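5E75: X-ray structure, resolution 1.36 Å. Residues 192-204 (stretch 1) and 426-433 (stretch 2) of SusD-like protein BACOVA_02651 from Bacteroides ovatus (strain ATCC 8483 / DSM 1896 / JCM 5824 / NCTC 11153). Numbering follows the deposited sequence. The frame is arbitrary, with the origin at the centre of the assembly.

Stretch 1 (192-204) LARSGWNNGGTRD
Stretch 2 (426-433) VTWFRYLP

Contact between residues 192-204 and 426-433 of one chain, far apart in sequence, burying 625 Å² in all. Stretch 1 leaves a helix after its first residues and passes through a type II turn (Gly-196 to Asn-199) and a type I' turn (Asn-199 to Thr-202); stretch 2 continues a helix that begins earlier in the chain, and Leu-432 then N-caps the next helix, which Pro-433 begins. CA atoms pair as Ala-193 with Thr-427 (5.7 Å), Trp-197 with Arg-430 (5.0 Å), Gly-196 with Tyr-431 (4.6 Å) and Gly-201 with Leu-432 (5.6 Å).

Tyr-431 (chi1 t, chi2 37°) covers the most surface. The guanidinium of Arg-203 (chi1 m, chi2 t, chi3 145°) lies flat on its ring, centres 4.1 Å apart and planes at 13°, while Arg-203 CG packs over the face, 3.6 Å from Tyr-431 CE1. Gly-196 (phi/psi -104/5) leaves room for this ring: an ideal CB would sit 2.7 Å from Tyr-431 CD1, a clash. Gly-196 O receives a CA-H...O contact from Tyr-431 CA at 3.3 Å. Water 2 ties both turns to the Tyr-431 carbonyl, donating to Gly-196 O (2.7 Å) and Tyr-431 O (2.8 Å) and accepting from Gly-201 N (2.6 Å).

Arg-430 points its CA-to-CB bond toward stretch 1 and bends at chi1 and chi2 (chi1 -93°, chi2 m) before running on (chi3 t), laying CG 3.5 Å from the centroid of the Trp-197 six-membered ring, nearly on its normal; Trp-197 is t, with chi2 -79°. The direct hydrogen bond across the contact runs from Asn-198 N (phi/psi 55/38) to Arg-430 O, 2.9 Å and 157°. Water 3 donates to Asn-198 OD1 at 2.6 Å and, weakly, to Arg-430 O at 3.3 Å.

Where both stretches are helical, Thr-427 CG2 (chi1 m) packs 3.6 Å from Ala-193 CB.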

# COMPACT_ATOMS: atom_id res chain seq x y z
N LEU A 192 10.47 -7.96 -10.16
CA LEU A 192 9.97 -7.05 -11.18
C LEU A 192 10.47 -5.63 -10.94
O LEU A 192 10.91 -4.94 -11.89
CB LEU A 192 8.43 -7.07 -11.27
CG LEU A 192 7.80 -6.13 -12.30
CD1 LEU A 192 8.26 -6.47 -13.73
CD2 LEU A 192 6.30 -6.18 -12.18
N ALA A 193 10.45 -5.19 -9.68
CA ALA A 193 10.94 -3.86 -9.35
C ALA A 193 12.42 -3.71 -9.64
O ALA A 193 12.86 -2.66 -10.11
CB ALA A 193 10.65 -3.52 -7.87
N ARG A 194 13.21 -4.74 -9.36
CA ARG A 194 14.64 -4.67 -9.60
C ARG A 194 14.98 -4.68 -11.10
O ARG A 194 15.98 -4.08 -11.52
CB ARG A 194 15.40 -5.79 -8.88
CG ARG A 194 16.90 -5.54 -8.86
CD ARG A 194 17.70 -6.56 -8.08
NE ARG A 194 17.75 -7.85 -8.75
CZ ARG A 194 18.49 -8.87 -8.35
NH1 ARG A 194 19.24 -8.75 -7.26
NH2 ARG A 194 18.47 -10.00 -9.04
N SER A 195 14.15 -5.36 -11.89
CA SER A 195 14.50 -5.65 -13.28
C SER A 195 14.90 -4.39 -14.05
O SER A 195 15.88 -4.41 -14.78
CB SER A 195 13.37 -6.39 -14.00
OG SER A 195 12.23 -5.57 -14.19
N GLY A 196 14.16 -3.30 -13.87
CA GLY A 196 14.45 -2.07 -14.60
C GLY A 196 15.13 -0.98 -13.79
O GLY A 196 15.32 0.13 -14.27
N TRP A 197 15.48 -1.29 -12.54
CA TRP A 197 15.88 -0.26 -11.58
C TRP A 197 17.24 0.31 -11.91
O TRP A 197 18.24 -0.38 -11.79
CB TRP A 197 15.83 -0.86 -10.18
CG TRP A 197 16.05 0.05 -8.99
CD1 TRP A 197 17.25 0.52 -8.52
CD2 TRP A 197 15.05 0.50 -8.07
NE1 TRP A 197 17.06 1.25 -7.38
CE2 TRP A 197 15.72 1.26 -7.09
CE3 TRP A 197 13.68 0.34 -7.98
CZ2 TRP A 197 15.04 1.86 -6.03
CZ3 TRP A 197 13.00 0.96 -6.93
CH2 TRP A 197 13.69 1.69 -5.97
N ASN A 198 17.28 1.58 -12.31
CA ASN A 198 18.53 2.23 -12.74
C ASN A 198 19.21 1.43 -13.86
O ASN A 198 20.44 1.32 -13.88
CB ASN A 198 19.54 2.40 -11.58
CG ASN A 198 19.23 3.55 -10.65
OD1 ASN A 198 18.67 4.58 -11.04
ND2 ASN A 198 19.65 3.41 -9.39
N ASN A 199 18.42 0.86 -14.77
CA ASN A 199 18.97 -0.06 -15.77
C ASN A 199 18.86 0.46 -17.21
O ASN A 199 18.73 -0.33 -18.16
CB ASN A 199 18.28 -1.42 -15.65
CG ASN A 199 19.07 -2.53 -16.29
OD1 ASN A 199 20.30 -2.62 -16.14
ND2 ASN A 199 18.38 -3.41 -17.00
N GLY A 200 18.86 1.78 -17.37
CA GLY A 200 18.99 2.38 -18.69
C GLY A 200 17.78 2.27 -19.60
O GLY A 200 17.90 2.44 -20.81
N GLY A 201 16.61 1.97 -19.04
CA GLY A 201 15.38 1.94 -19.81
C GLY A 201 14.98 0.58 -20.33
O GLY A 201 14.06 0.46 -21.15
N THR A 202 15.65 -0.47 -19.86
CA THR A 202 15.24 -1.84 -20.17
C THR A 202 15.16 -2.65 -18.89
O THR A 202 15.76 -2.30 -17.87
CB THR A 202 16.17 -2.52 -21.20
OG1 THR A 202 17.42 -2.84 -20.59
CG2 THR A 202 16.40 -1.63 -22.41
N ARG A 203 14.37 -3.72 -18.93
CA ARG A 203 14.21 -4.61 -17.79
C ARG A 203 15.02 -5.89 -17.98
O ARG A 203 14.91 -6.57 -19.00
CB ARG A 203 12.73 -4.92 -17.57
CG ARG A 203 11.98 -3.72 -16.97
CD ARG A 203 10.49 -3.98 -16.69
NE ARG A 203 10.07 -3.28 -15.49
CZ ARG A 203 8.82 -2.98 -15.16
NH1 ARG A 203 7.80 -3.27 -15.97
NH2 ARG A 203 8.59 -2.34 -14.01
N ASP A 204 15.84 -6.20 -16.98
CA ASP A 204 16.69 -7.38 -17.00
C ASP A 204 15.87 -8.63 -17.24
O ASP A 204 14.93 -8.91 -16.51
CB ASP A 204 17.40 -7.48 -15.66
CG ASP A 204 18.38 -8.61 -15.61
OD1 ASP A 204 19.52 -8.40 -16.10
OD2 ASP A 204 18.04 -9.68 -15.08
N VAL A 426 7.26 4.88 -7.75
CA VAL A 426 8.71 5.02 -7.59
C VAL A 426 9.44 3.94 -8.37
O VAL A 426 10.45 4.23 -9.05
CB VAL A 426 9.13 5.02 -6.10
CG1 VAL A 426 10.63 5.07 -5.96
CG2 VAL A 426 8.48 6.20 -5.37
N THR A 427 8.96 2.70 -8.29
CA THR A 427 9.53 1.62 -9.09
C THR A 427 9.53 1.97 -10.58
O THR A 427 10.54 1.80 -11.27
CB THR A 427 8.80 0.30 -8.85
OG1 THR A 427 9.04 -0.12 -7.51
CG2 THR A 427 9.28 -0.79 -9.78
N TRP A 428 8.41 2.46 -11.09
CA TRP A 428 8.33 2.85 -12.49
C TRP A 428 9.28 4.01 -12.80
O TRP A 428 9.89 4.04 -13.88
CB TRP A 428 6.88 3.18 -12.89
CG TRP A 428 5.98 1.99 -12.97
CD1 TRP A 428 6.28 0.74 -13.47
CD2 TRP A 428 4.62 1.93 -12.54
NE1 TRP A 428 5.18 -0.09 -13.37
CE2 TRP A 428 4.15 0.62 -12.80
CE3 TRP A 428 3.75 2.85 -11.95
CZ2 TRP A 428 2.86 0.23 -12.48
CZ3 TRP A 428 2.47 2.46 -11.63
CH2 TRP A 428 2.04 1.15 -11.89
N PHE A 429 9.43 4.97 -11.88
CA PHE A 429 10.34 6.09 -12.07
C PHE A 429 11.79 5.65 -12.15
O PHE A 429 12.60 6.21 -12.91
CB PHE A 429 10.14 7.14 -10.96
CG PHE A 429 11.26 8.11 -10.87
CD1 PHE A 429 11.37 9.15 -11.78
CD2 PHE A 429 12.24 7.97 -9.91
CE1 PHE A 429 12.44 10.03 -11.71
CE2 PHE A 429 13.30 8.84 -9.85
CZ PHE A 429 13.41 9.87 -10.75
N ARG A 430 12.14 4.62 -11.38
CA ARG A 430 13.50 4.10 -11.44
C ARG A 430 13.79 3.36 -12.74
O ARG A 430 14.96 3.19 -13.10
CB ARG A 430 13.76 3.20 -10.22
CG ARG A 430 14.39 3.93 -9.06
CD ARG A 430 15.90 4.04 -9.26
NE ARG A 430 16.58 4.66 -8.14
CZ ARG A 430 16.80 5.96 -8.00
NH1 ARG A 430 16.42 6.82 -8.93
NH2 ARG A 430 17.45 6.39 -6.92
N TYR A 431 12.73 2.93 -13.42
CA TYR A 431 12.82 2.24 -14.71
C TYR A 431 12.78 3.19 -15.92
O TYR A 431 13.66 3.15 -16.78
CB TYR A 431 11.66 1.23 -14.74
CG TYR A 431 11.27 0.60 -16.06
CD1 TYR A 431 12.20 0.24 -17.03
CD2 TYR A 431 9.94 0.28 -16.29
CE1 TYR A 431 11.79 -0.37 -18.23
CE2 TYR A 431 9.53 -0.32 -17.47
CZ TYR A 431 10.46 -0.65 -18.42
OH TYR A 431 9.99 -1.25 -19.56
N LEU A 432 11.75 4.05 -15.96
CA LEU A 432 11.54 5.00 -17.06
C LEU A 432 11.35 6.39 -16.46
O LEU A 432 10.24 6.91 -16.38
CB LEU A 432 10.32 4.58 -17.88
CG LEU A 432 10.43 3.24 -18.62
CD1 LEU A 432 9.09 2.86 -19.25
CD2 LEU A 432 11.52 3.27 -19.69
N PRO A 433 12.45 7.01 -16.01
CA PRO A 433 12.31 8.28 -15.29
C PRO A 433 11.69 9.41 -16.10
O PRO A 433 10.87 10.15 -15.57
CB PRO A 433 13.74 8.62 -14.86
CG PRO A 433 14.63 7.72 -15.69
CD PRO A 433 13.83 6.50 -15.93
O HOH W 1 12.46 -0.26 -11.59
O HOH W 2 15.69 1.18 -16.74
O HOH W 3 17.25 5.60 -12.98
O HOH W 4 11.82 -1.99 -21.41